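Local coordinates for protein antigen 43 (Escherichia coli, PDB 4KH3) that mediates bacterial clumping by self-association, its autotransporter alpha domain holding neighbouring cells together through a Velcro-like mechanism, at residues Gly440-Lys446 and Gln461-Asn467; Leu412-Thr418 and Leu433-Thr439; Ala341-Val347 and Ser358-Gly362; Ala364-Glu370 and Ala383-Asn389. The contacts are given in a common frame with arbitrary orientation. Residue numbers count along the deposited sequence, not the author numbering.

Overall arrangement
Following the chain from the N terminus, the four contacts come one after another along one long beta-helix, and none nests within or crosses another. Interaction 3 comes first: it closes a beta hairpin, strands 346-350 and 356-360, after a corner at the end of strand 338-342. Interaction 4 follows at once and returns to parallel stacking; it touches interaction 3 where Ser-358 meets Asp-365 and Ile-359 packs on Leu-367. After an intervening coil, residues 392-407, interaction 2 joins strands 410-414 and 417-420 to 431-434 and 437-439. Interaction 1 takes over directly from Thr-439, whose O packs against Gln-461 NE2, with its centre about 15 Å from that of interaction 2. Interactions 4, 2 and 1 each join successive coils.

Interaction 1 (Gly440-Lys446 and Gln461-Asn467); sequences GNGSVEK and QKAVNLN
Build two short parallel strands, 443-446 and 463-466, with axes 4.6 Å apart and 8° between their directions. Val-444 sits beside Val-464, Glu-445 beside Asn-465 and Lys-446 beside Leu-466. Just before strand 463-466 the chain turns a corner at Lys-462 (phi/psi -70/-44), and Gly-440 takes a positive phi of 130° that would jam any CB against the preceding carbonyl.

The main chain is sewn by five bonds: Lys-462 N to Gly-442 O (2.8 Å), Val-444 N to Ala-463 O (3.0 Å), Asn-465 N to Val-444 O (2.6 Å), Lys-446 N to Asn-465 O (2.8 Å) and Asn-467 N to Lys-446 O (2.8 Å). On the outer face Glu-445 (chi1 and chi2 both m) folds its carboxylate back, so that OE2 takes weak bonds from Asn-465 ND2 (2.9 Å) and Ser-443 OG (3.3 Å). The inner face holds Val-444 and Val-464, both t; Val-444 CB lies 4.1 Å from Val-464 CG1. Lys-446 lays its CG 3.7 Å from Leu-466 CD1, then carries NZ away to Gly-450 O and Glu-468 O. Gln-461 OE1 is satisfied by Asn-420.

Such in-register stacking of successive coils is the repeat of a right-handed parallel beta-helix. Strands 423-426 and 477-484 flank the pair in the same sheet, while Val-464 and Leu-466 pack inward on Leu-471 of strand 469-474.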
loop_
_atom_site.group_PDB
_atom_site.type_symbol
_atom_site.label_atom_id
_atom_site.label_comp_id
_atom_site.label_asym_id
_atom_site.label_seq_id
_atom_site.Cartn_x
_atom_site.Cartn_y
_atom_site.Cartn_z
ATOM N N GLY A 440 28.416 -34.694 4.114
ATOM C CA GLY A 440 27.691 -35.908 4.438
ATOM C C GLY A 440 27.985 -37.078 3.521
ATOM O O GLY A 440 28.866 -37.012 2.673
ATOM N N ASN A 441 27.234 -38.159 3.696
ATOM C CA ASN A 441 27.397 -39.345 2.876
ATOM C C ASN A 441 26.266 -39.437 1.878
ATOM O O ASN A 441 26.004 -40.500 1.307
ATOM C CB ASN A 441 27.417 -40.603 3.750
ATOM C CG ASN A 441 28.270 -40.428 4.993
ATOM O OD1 ASN A 441 27.752 -40.413 6.111
ATOM N ND2 ASN A 441 29.584 -40.277 4.804
ATOM N N GLY A 442 25.585 -38.316 1.681
ATOM C CA GLY A 442 24.494 -38.260 0.731
ATOM C C GLY A 442 24.974 -38.180 -0.703
ATOM O O GLY A 442 26.169 -38.019 -0.977
ATOM N N SER A 443 24.035 -38.293 -1.630
ATOM C CA SER A 443 24.369 -38.169 -3.038
ATOM C C SER A 443 23.497 -37.120 -3.727
ATOM O O SER A 443 22.357 -36.875 -3.318
ATOM C CB SER A 443 24.248 -39.526 -3.740
ATOM O OG SER A 443 22.909 -39.987 -3.734
ATOM N N VAL A 444 24.051 -36.496 -4.766
ATOM C CA VAL A 444 23.300 -35.578 -5.615
ATOM C C VAL A 444 22.923 -36.271 -6.928
ATOM O O VAL A 444 23.758 -36.949 -7.532
ATOM C CB VAL A 444 24.115 -34.322 -5.937
ATOM C CG1 VAL A 444 23.222 -33.272 -6.585
ATOM C CG2 VAL A 444 24.789 -33.772 -4.679
ATOM N N GLU A 445 21.670 -36.119 -7.356
ATOM C CA GLU A 445 21.211 -36.680 -8.630
ATOM C C GLU A 445 20.872 -35.541 -9.585
ATOM O O GLU A 445 20.119 -34.631 -9.226
ATOM C CB GLU A 445 19.953 -37.526 -8.440
ATOM C CG GLU A 445 19.955 -38.423 -7.218
ATOM C CD GLU A 445 20.567 -39.781 -7.487
ATOM O OE1 GLU A 445 20.428 -40.279 -8.631
ATOM O OE2 GLU A 445 21.183 -40.345 -6.552
ATOM N N LYS A 446 21.420 -35.586 -10.796
ATOM C CA LYS A 446 21.117 -34.567 -11.793
ATOM C C LYS A 446 20.531 -35.178 -13.061
ATOM O O LYS A 446 21.188 -35.948 -13.763
ATOM C CB LYS A 446 22.353 -33.726 -12.123
ATOM C CG LYS A 446 22.161 -32.785 -13.310
ATOM C CD LYS A 446 21.008 -31.810 -13.090
ATOM C CE LYS A 446 20.834 -30.846 -14.275
ATOM N NZ LYS A 446 20.170 -31.474 -15.463
ATOM N N GLN A 461 30.123 -34.970 -0.801
ATOM C CA GLN A 461 29.054 -35.945 -0.911
ATOM C C GLN A 461 29.672 -37.245 -1.363
ATOM O O GLN A 461 30.814 -37.266 -1.826
ATOM C CB GLN A 461 28.009 -35.487 -1.929
ATOM C CG GLN A 461 27.215 -34.254 -1.507
ATOM C CD GLN A 461 26.243 -34.540 -0.371
ATOM O OE1 GLN A 461 25.076 -34.867 -0.607
ATOM N NE2 GLN A 461 26.724 -34.427 0.869
ATOM N N LYS A 462 28.924 -38.330 -1.225
ATOM C CA LYS A 462 29.443 -39.635 -1.578
ATOM C C LYS A 462 29.586 -39.729 -3.086
ATOM O O LYS A 462 30.592 -40.210 -3.599
ATOM C CB LYS A 462 28.515 -40.733 -1.082
ATOM C CG LYS A 462 29.054 -42.136 -1.325
ATOM C CD LYS A 462 27.920 -43.153 -1.441
ATOM C CE LYS A 462 28.432 -44.591 -1.365
ATOM N NZ LYS A 462 29.024 -44.904 -0.030
ATOM N N ALA A 463 28.571 -39.254 -3.794
ATOM C CA ALA A 463 28.546 -39.361 -5.241
ATOM C C ALA A 463 27.634 -38.303 -5.824
ATOM O O ALA A 463 26.631 -37.937 -5.218
ATOM C CB ALA A 463 28.067 -40.750 -5.664
ATOM N N VAL A 464 27.988 -37.812 -7.003
ATOM C CA VAL A 464 27.077 -36.992 -7.774
ATOM C C VAL A 464 26.692 -37.780 -9.013
ATOM O O VAL A 464 27.526 -38.031 -9.868
ATOM C CB VAL A 464 27.735 -35.677 -8.189
ATOM C CG1 VAL A 464 26.775 -34.844 -9.042
ATOM C CG2 VAL A 464 28.175 -34.906 -6.959
ATOM N N ASN A 465 25.438 -38.201 -9.099
ATOM C CA ASN A 465 24.987 -38.925 -10.275
ATOM C C ASN A 465 24.558 -37.962 -11.370
ATOM O O ASN A 465 23.418 -37.491 -11.389
ATOM C CB ASN A 465 23.846 -39.886 -9.933
ATOM C CG ASN A 465 24.268 -40.967 -8.958
ATOM O OD1 ASN A 465 25.074 -41.841 -9.287
ATOM N ND2 ASN A 465 23.716 -40.922 -7.753
ATOM N N LEU A 466 25.482 -37.668 -12.279
ATOM C CA LEU A 466 25.202 -36.791 -13.406
ATOM C C LEU A 466 24.574 -37.586 -14.539
ATOM O O LEU A 466 25.281 -38.153 -15.367
ATOM C CB LEU A 466 26.495 -36.126 -13.872
ATOM C CG LEU A 466 26.434 -35.138 -15.030
ATOM C CD1 LEU A 466 25.278 -34.184 -14.843
ATOM C CD2 LEU A 466 27.743 -34.377 -15.121
ATOM N N ASN A 467 23.244 -37.623 -14.575
ATOM C CA ASN A 467 22.527 -38.476 -15.524
ATOM C C ASN A 467 22.110 -37.781 -16.802
ATOM O O ASN A 467 22.044 -38.417 -17.851
ATOM C CB ASN A 467 21.296 -39.114 -14.876
ATOM C CG ASN A 467 21.640 -39.904 -13.633
ATOM O OD1 ASN A 467 22.783 -40.328 -13.453
ATOM N ND2 ASN A 467 20.657 -40.099 -12.759
#

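Interaction 2 (Leu412-Thr418 and Leu433-Thr439)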
loop_
_atom_site.group_PDB
_atom_site.type_symbol
_atom_site.label_atom_id
_atom_site.label_comp_id
_atom_site.label_asym_id
_atom_site.label_seq_id
_atom_site.Cartn_x
_atom_site.Cartn_y
_atom_site.Cartn_z
ATOM N N LEU A 412 19.154 -22.737 -3.684
ATOM C CA LEU A 412 19.439 -23.243 -2.358
ATOM C C LEU A 412 20.691 -22.538 -1.897
ATOM O O LEU A 412 21.778 -22.793 -2.410
ATOM C CB LEU A 412 19.652 -24.752 -2.396
ATOM C CG LEU A 412 20.284 -25.389 -1.160
ATOM C CD1 LEU A 412 19.502 -25.038 0.092
ATOM C CD2 LEU A 412 20.347 -26.888 -1.348
ATOM N N THR A 413 20.519 -21.619 -0.952
ATOM C CA THR A 413 21.603 -20.783 -0.459
ATOM C C THR A 413 22.025 -21.266 0.928
ATOM O O THR A 413 21.199 -21.379 1.829
ATOM C CB THR A 413 21.163 -19.298 -0.383
ATOM O OG1 THR A 413 20.832 -18.828 -1.692
ATOM C CG2 THR A 413 22.268 -18.421 0.181
ATOM N N LEU A 414 23.312 -21.556 1.090
ATOM C CA LEU A 414 23.852 -22.006 2.367
ATOM C C LEU A 414 24.726 -20.923 2.983
ATOM O O LEU A 414 25.572 -20.333 2.300
ATOM C CB LEU A 414 24.687 -23.268 2.167
ATOM C CG LEU A 414 23.977 -24.389 1.420
ATOM C CD1 LEU A 414 24.898 -25.589 1.263
ATOM C CD2 LEU A 414 22.708 -24.770 2.145
ATOM N N SER A 415 24.527 -20.655 4.271
ATOM C CA SER A 415 25.325 -19.636 4.952
ATOM C C SER A 415 26.097 -20.237 6.125
ATOM O O SER A 415 26.822 -19.537 6.836
ATOM C CB SER A 415 24.474 -18.418 5.371
ATOM O OG SER A 415 23.482 -18.746 6.337
ATOM N N GLY A 416 25.953 -21.546 6.306
ATOM C CA GLY A 416 26.724 -22.258 7.310
ATOM C C GLY A 416 27.070 -23.662 6.856
ATOM O O GLY A 416 27.144 -23.934 5.660
ATOM N N LYS A 417 27.290 -24.556 7.815
ATOM C CA LYS A 417 27.533 -25.954 7.504
ATOM C C LYS A 417 26.223 -26.718 7.534
ATOM O O LYS A 417 25.588 -26.856 8.583
ATOM C CB LYS A 417 28.529 -26.572 8.489
ATOM C CG LYS A 417 29.793 -25.744 8.719
ATOM C CD LYS A 417 30.742 -26.453 9.689
ATOM C CE LYS A 417 31.679 -25.475 10.397
ATOM N NZ LYS A 417 32.610 -24.784 9.463
ATOM N N THR A 418 25.815 -27.215 6.375
ATOM C CA THR A 418 24.570 -27.963 6.255
ATOM C C THR A 418 24.955 -29.409 5.975
ATOM O O THR A 418 26.033 -29.670 5.454
ATOM C CB THR A 418 23.693 -27.373 5.119
ATOM O OG1 THR A 418 23.389 -26.002 5.416
ATOM C CG2 THR A 418 22.401 -28.151 4.925
ATOM N N LEU A 433 22.915 -24.064 -6.263
ATOM C CA LEU A 433 23.327 -24.312 -4.892
ATOM C C LEU A 433 24.520 -23.422 -4.675
ATOM O O LEU A 433 25.491 -23.498 -5.423
ATOM C CB LEU A 433 23.719 -25.770 -4.696
ATOM C CG LEU A 433 24.567 -26.122 -3.475
ATOM C CD1 LEU A 433 23.815 -25.866 -2.197
ATOM C CD2 LEU A 433 24.989 -27.576 -3.547
ATOM N N GLN A 434 24.448 -22.553 -3.676
ATOM C CA GLN A 434 25.494 -21.556 -3.512
ATOM C C GLN A 434 25.829 -21.274 -2.057
ATOM O O GLN A 434 24.966 -21.345 -1.179
ATOM C CB GLN A 434 25.090 -20.254 -4.193
ATOM C CG GLN A 434 23.850 -19.620 -3.596
ATOM C CD GLN A 434 23.558 -18.252 -4.165
ATOM O OE1 GLN A 434 24.418 -17.629 -4.790
ATOM N NE2 GLN A 434 22.336 -17.776 -3.956
ATOM N N GLY A 435 27.096 -20.948 -1.822
ATOM C CA GLY A 435 27.556 -20.514 -0.519
ATOM C C GLY A 435 27.793 -21.647 0.457
ATOM O O GLY A 435 27.461 -22.812 0.195
ATOM N N GLY A 436 28.392 -21.289 1.587
ATOM C CA GLY A 436 28.529 -22.179 2.721
ATOM C C GLY A 436 29.150 -23.524 2.432
ATOM O O GLY A 436 30.135 -23.637 1.701
ATOM N N SER A 437 28.545 -24.554 3.009
ATOM C CA SER A 437 29.103 -25.887 2.967
ATOM C C SER A 437 27.993 -26.914 3.061
ATOM O O SER A 437 27.037 -26.744 3.817
ATOM C CB SER A 437 30.090 -26.065 4.121
ATOM O OG SER A 437 30.290 -27.432 4.413
ATOM N N LEU A 438 28.118 -27.977 2.277
ATOM C CA LEU A 438 27.209 -29.104 2.354
ATOM C C LEU A 438 28.053 -30.362 2.444
ATOM O O LEU A 438 28.833 -30.647 1.540
ATOM C CB LEU A 438 26.325 -29.151 1.111
ATOM C CG LEU A 438 25.248 -30.234 1.025
ATOM C CD1 LEU A 438 24.233 -30.117 2.153
ATOM C CD2 LEU A 438 24.548 -30.169 -0.319
ATOM N N THR A 439 27.919 -31.107 3.536
ATOM C CA THR A 439 28.700 -32.330 3.708
ATOM C C THR A 439 27.805 -33.517 3.997
ATOM O O THR A 439 26.586 -33.370 4.102
ATOM C CB THR A 439 29.699 -32.203 4.854
ATOM O OG1 THR A 439 28.985 -31.922 6.065
ATOM C CG2 THR A 439 30.676 -31.076 4.575
#
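Leu-414 is the bump around which this corner is shaped. With chi1 m and chi2 t, it drops CD1 into the hollow between two leucines of the other coil, 3.6 Å from Leu-433 CD1 and 3.8 Å from Leu-438 CB. Leu-412 CG rests on Leu-433 CD1 at 3.7 Å, and at the far end Thr-418 CG2 meets Leu-438 CD1 at 3.9 Å.

The backbones fit just as closely. Three residues, Leu-414 to Gly-416, round the corner above only two, Gly-435 and Gly-436, and the register slips by one. Both glycines have positive phi, and a CB on either would run into Leu-414 O; on Gly-436 it would also hit Gly-416 O. Before the bend, Leu-414 N donates to Gln-434 O (2.8 Å); beyond it, Thr-418 N donates to Ser-437 O (2.9 Å), and the bond between them, Ser-437 N to Gly-416 O (3.1 Å), is weak. Outside, Gln-434 (chi1 p, chi2 t) reaches across so that NE2 donates to Thr-413 OG1 (2.9 Å).

Two sheets of parallel-stacked strands meeting at a turn, with aliphatic side chains piled inside, are typical of the right-handed parallel beta-helix seen in autotransporter passenger domains.

Interaction 3 (Ala341-Val347 and Ser358-Gly362); sequences ADSGAAV and SIGGG
A beta hairpin, strands 346-350 and 356-360, interrupts the parallel stacking of the coils at this point, and this contact lies at its open end. Val-347 and Ile-359 form an antiparallel hydrogen-bonded pair, CA atoms 4.9 Å apart: Val-347 N donates to Ile-359 O (2.9 Å) and Ile-359 N to Val-347 O (2.8 Å). The hairpin follows a type I turn from Asp-342 to Ala-345, closed by Ala-345 N to Asp-342 O (3.0 Å) and by an Asx turn in which Gly-344 N donates to Asp-342 OD2 (3.1 Å). In this beta-helix the turn carries the chain from strand 338-342 of one sheet into the hairpin. Ile-359 (m, t) points inward, its CD1 4.0 Å from Ala-341 CB, its CG1 4.0 Å from Val-347 CB, and its CG2 3.2 Å from Ala-345 O. Gly-361 and Gly-362 both take left-handed backbone angles. Water 1 joins the two bends, giving hydrogens to Ser-343 O (2.7 Å) and Ala-345 O (3.0 Å) and accepting from Gly-362 N (2.8 Å).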
loop_
_atom_site.group_PDB
_atom_site.type_symbol
_atom_site.label_atom_id
_atom_site.label_comp_id
_atom_site.label_asym_id
_atom_site.label_seq_id
_atom_site.Cartn_x
_atom_site.Cartn_y
_atom_site.Cartn_z
ATOM N N ALA A 341 8.395 -18.826 5.497
ATOM C CA ALA A 341 8.429 -19.427 6.816
ATOM C C ALA A 341 9.863 -19.743 7.191
ATOM O O ALA A 341 10.725 -19.797 6.325
ATOM C CB ALA A 341 7.580 -20.696 6.830
ATOM N N ASP A 342 10.130 -19.938 8.477
ATOM C CA ASP A 342 11.401 -20.548 8.866
ATOM C C ASP A 342 11.187 -21.760 9.760
ATOM O O ASP A 342 10.071 -22.034 10.189
ATOM C CB ASP A 342 12.370 -19.545 9.495
ATOM C CG ASP A 342 11.811 -18.889 10.722
ATOM O OD1 ASP A 342 11.092 -17.881 10.558
ATOM O OD2 ASP A 342 12.098 -19.371 11.840
ATOM N N SER A 343 12.270 -22.489 10.016
ATOM C CA SER A 343 12.212 -23.757 10.736
ATOM C C SER A 343 11.823 -23.583 12.203
ATOM O O SER A 343 11.451 -24.557 12.868
ATOM C CB SER A 343 13.547 -24.511 10.616
ATOM O OG SER A 343 14.633 -23.722 11.080
ATOM N N GLY A 344 11.908 -22.348 12.696
ATOM C CA GLY A 344 11.469 -22.027 14.041
ATOM C C GLY A 344 9.987 -21.681 14.127
ATOM O O GLY A 344 9.498 -21.248 15.170
ATOM N N ALA A 345 9.265 -21.862 13.027
ATOM C CA ALA A 345 7.838 -21.609 13.019
ATOM C C ALA A 345 7.070 -22.912 13.184
ATOM O O ALA A 345 7.634 -23.992 13.062
ATOM C CB ALA A 345 7.432 -20.907 11.737
ATOM N N ALA A 346 5.783 -22.800 13.487
ATOM C CA ALA A 346 4.909 -23.958 13.572
ATOM C C ALA A 346 3.853 -23.792 12.500
ATOM O O ALA A 346 3.112 -22.806 12.501
ATOM C CB ALA A 346 4.265 -24.046 14.941
ATOM N N VAL A 347 3.816 -24.736 11.565
ATOM C CA VAL A 347 2.940 -24.657 10.409
ATOM C C VAL A 347 2.369 -26.034 10.077
ATOM O O VAL A 347 3.075 -27.028 10.118
ATOM C CB VAL A 347 3.691 -24.110 9.161
ATOM C CG1 VAL A 347 2.765 -24.041 7.962
ATOM C CG2 VAL A 347 4.280 -22.738 9.439
ATOM N N SER A 358 4.304 -29.711 6.954
ATOM C CA SER A 358 4.359 -29.249 8.333
ATOM C C SER A 358 5.726 -28.751 8.730
ATOM O O SER A 358 6.745 -29.133 8.151
ATOM C CB SER A 358 3.925 -30.353 9.302
ATOM O OG SER A 358 4.894 -31.384 9.350
ATOM N N ILE A 359 5.724 -27.876 9.725
ATOM C CA ILE A 359 6.929 -27.428 10.376
ATOM C C ILE A 359 6.562 -27.446 11.849
ATOM O O ILE A 359 5.452 -27.068 12.204
ATOM C CB ILE A 359 7.296 -25.999 9.966
ATOM C CG1 ILE A 359 7.239 -25.847 8.447
ATOM C CG2 ILE A 359 8.680 -25.619 10.499
ATOM C CD1 ILE A 359 7.693 -24.498 7.955
ATOM N N GLY A 360 7.473 -27.901 12.699
ATOM C CA GLY A 360 7.195 -28.024 14.121
ATOM C C GLY A 360 8.360 -28.636 14.872
ATOM O O GLY A 360 8.935 -29.632 14.429
ATOM N N GLY A 361 8.720 -28.032 16.001
ATOM C CA GLY A 361 9.855 -28.485 16.785
ATOM C C GLY A 361 11.142 -28.573 15.975
ATOM O O GLY A 361 11.949 -29.492 16.164
ATOM N N GLY A 362 11.324 -27.627 15.058
ATOM C CA GLY A 362 12.517 -27.581 14.230
ATOM C C GLY A 362 12.568 -28.622 13.128
ATOM O O GLY A 362 13.625 -28.837 12.539
HETATM O O HOH W 1 9.677 -25.368 14.743
#

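Interaction 4 (Ala364-Glu370 and Ala383-Asn389)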
loop_
_atom_site.group_PDB
_atom_site.type_symbol
_atom_site.label_atom_id
_atom_site.label_comp_id
_atom_site.label_asym_id
_atom_site.label_seq_id
_atom_site.Cartn_x
_atom_site.Cartn_y
_atom_site.Cartn_z
ATOM N N ALA A 364 10.888 -29.708 9.460
ATOM C CA ALA A 364 10.049 -29.392 8.318
ATOM C C ALA A 364 9.813 -30.664 7.529
ATOM O O ALA A 364 10.720 -31.487 7.378
ATOM C CB ALA A 364 10.717 -28.346 7.447
ATOM N N ASP A 365 8.596 -30.832 7.025
ATOM C CA ASP A 365 8.282 -32.020 6.258
ATOM C C ASP A 365 7.402 -31.685 5.070
ATOM O O ASP A 365 6.304 -31.150 5.229
ATOM C CB ASP A 365 7.597 -33.087 7.130
ATOM C CG ASP A 365 7.193 -34.328 6.324
ATOM O OD1 ASP A 365 8.061 -34.911 5.632
ATOM O OD2 ASP A 365 6.000 -34.712 6.361
ATOM N N ALA A 366 7.912 -32.004 3.882
ATOM C CA ALA A 366 7.153 -31.938 2.643
ATOM C C ALA A 366 6.778 -30.506 2.231
ATOM O O ALA A 366 5.749 -30.279 1.600
ATOM C CB ALA A 366 5.929 -32.836 2.722
ATOM N N LEU A 367 7.630 -29.550 2.587
ATOM C CA LEU A 367 7.500 -28.180 2.098
ATOM C C LEU A 367 7.536 -28.123 0.579
ATOM O O LEU A 367 8.405 -28.721 -0.052
ATOM C CB LEU A 367 8.634 -27.322 2.636
ATOM C CG LEU A 367 8.533 -27.009 4.116
ATOM C CD1 LEU A 367 9.635 -26.072 4.468
ATOM C CD2 LEU A 367 7.187 -26.402 4.429
ATOM N N MET A 368 6.580 -27.416 -0.007
ATOM C CA MET A 368 6.599 -27.166 -1.438
ATOM C C MET A 368 6.807 -25.681 -1.630
ATOM O O MET A 368 5.968 -24.879 -1.234
ATOM C CB MET A 368 5.293 -27.612 -2.092
ATOM C CG MET A 368 5.098 -27.063 -3.498
ATOM S SD MET A 368 6.333 -27.641 -4.684
ATOM C CE MET A 368 5.678 -29.267 -5.065
ATOM N N LEU A 369 7.942 -25.308 -2.206
ATOM C CA LEU A 369 8.254 -23.894 -2.381
ATOM C C LEU A 369 8.250 -23.473 -3.859
ATOM O O LEU A 369 9.250 -23.629 -4.557
ATOM C CB LEU A 369 9.592 -23.567 -1.720
ATOM C CG LEU A 369 9.748 -23.937 -0.236
ATOM C CD1 LEU A 369 11.210 -23.879 0.175
ATOM C CD2 LEU A 369 8.937 -23.014 0.646
ATOM N N GLU A 370 7.117 -22.952 -4.329
ATOM C CA GLU A 370 7.010 -22.402 -5.682
ATOM C C GLU A 370 7.673 -21.024 -5.779
ATOM O O GLU A 370 8.137 -20.461 -4.778
ATOM C CB GLU A 370 5.549 -22.272 -6.113
ATOM C CG GLU A 370 4.658 -23.461 -5.784
ATOM C CD GLU A 370 4.763 -24.574 -6.802
ATOM O OE1 GLU A 370 5.514 -24.421 -7.782
ATOM O OE2 GLU A 370 4.093 -25.609 -6.621
ATOM N N ALA A 383 15.078 -30.305 7.555
ATOM C CA ALA A 383 14.023 -30.217 6.559
ATOM C C ALA A 383 14.010 -31.496 5.737
ATOM O O ALA A 383 15.021 -31.868 5.140
ATOM C CB ALA A 383 14.232 -29.004 5.663
ATOM N N THR A 384 12.859 -32.156 5.700
ATOM C CA THR A 384 12.738 -33.473 5.099
ATOM C C THR A 384 11.787 -33.457 3.922
ATOM O O THR A 384 10.666 -32.974 4.035
ATOM C CB THR A 384 12.204 -34.494 6.138
ATOM O OG1 THR A 384 13.106 -34.554 7.246
ATOM C CG2 THR A 384 12.067 -35.886 5.527
ATOM N N ASP A 385 12.242 -33.998 2.795
ATOM C CA ASP A 385 11.416 -34.132 1.597
ATOM C C ASP A 385 10.946 -32.793 1.029
ATOM O O ASP A 385 9.860 -32.703 0.441
ATOM C CB ASP A 385 10.223 -35.060 1.855
ATOM C CG ASP A 385 10.636 -36.513 1.992
ATOM O OD1 ASP A 385 11.592 -36.928 1.309
ATOM O OD2 ASP A 385 10.011 -37.247 2.783
ATOM N N THR A 386 11.765 -31.756 1.199
ATOM C CA THR A 386 11.473 -30.469 0.584
ATOM C C THR A 386 11.528 -30.554 -0.942
ATOM O O THR A 386 12.460 -31.134 -1.513
ATOM C CB THR A 386 12.482 -29.415 0.999
ATOM O OG1 THR A 386 12.710 -29.487 2.412
ATOM C CG2 THR A 386 11.976 -28.035 0.614
ATOM N N THR A 387 10.517 -29.990 -1.594
ATOM C CA THR A 387 10.590 -29.720 -3.020
ATOM C C THR A 387 10.652 -28.207 -3.209
ATOM O O THR A 387 9.738 -27.481 -2.795
ATOM C CB THR A 387 9.370 -30.263 -3.785
ATOM O OG1 THR A 387 9.325 -31.687 -3.672
ATOM C CG2 THR A 387 9.478 -29.902 -5.248
ATOM N N VAL A 388 11.744 -27.732 -3.801
ATOM C CA VAL A 388 11.852 -26.334 -4.194
ATOM C C VAL A 388 11.646 -26.265 -5.694
ATOM O O VAL A 388 12.426 -26.831 -6.460
ATOM C CB VAL A 388 13.229 -25.750 -3.856
ATOM C CG1 VAL A 388 13.245 -24.259 -4.116
ATOM C CG2 VAL A 388 13.572 -26.028 -2.424
ATOM N N ASN A 389 10.585 -25.588 -6.115
ATOM C CA ASN A 389 10.240 -25.519 -7.530
ATOM C C ASN A 389 10.184 -24.069 -7.985
ATOM O O ASN A 389 9.108 -23.499 -8.144
ATOM C CB ASN A 389 8.905 -26.219 -7.779
ATOM C CG ASN A 389 8.574 -26.355 -9.259
ATOM O OD1 ASN A 389 9.457 -26.495 -10.101
ATOM N ND2 ASN A 389 7.289 -26.322 -9.577
HETATM O O HOH W 2 11.912 -33.204 9.378
HETATM O O HOH W 3 10.208 -30.114 3.950
HETATM O O HOH W 4 6.832 -22.140 -9.259
#
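This is coil-on-coil stacking in the parallel beta-helix: strand 363-370 lies in register on strand 382-389, through a break that both share. Ala-366 and Asp-385 each adopt left-handed backbone angles (67/31 and 62/31), so the two strands kink together.

Before the kink Thr-384 N donates to Ala-364 O (2.8 Å) and Ala-366 N to Thr-384 O (2.9 Å). After it come Thr-387 N to Leu-367 O (2.9 Å), Leu-369 N to Thr-387 O (2.9 Å) and Asn-389 N to Leu-369 O (2.8 Å). At the kink water 3 accepts from Leu-367 N (3.0 Å) and donates to Thr-384 O (2.9 Å). Inside, aliphatic groups stack: Ala-364 CB on Ala-383 CB at 4.0 Å, Leu-369 CD1 on Val-388 CG2 at 4.1 Å. Outside, Met-368 CE touches Thr-387 CG2 (3.9 Å), and Asn-389 ND2 donates to Glu-370 OE1 (3.2 Å), while water 4 links that oxygen to Asn-389 O (3.0 and 2.9 Å).

In the following coil, whose strands 399-401 and 403-407 continue the sheet, Thr-403 N donates to Asp-385 OD1 and Asn-408 ND2 to Asn-389 OD1. Strand 356-360 borders strand 363-370 antiparallel, and Phe-375 and Phe-393 from the facing sheet pack beneath Leu-369.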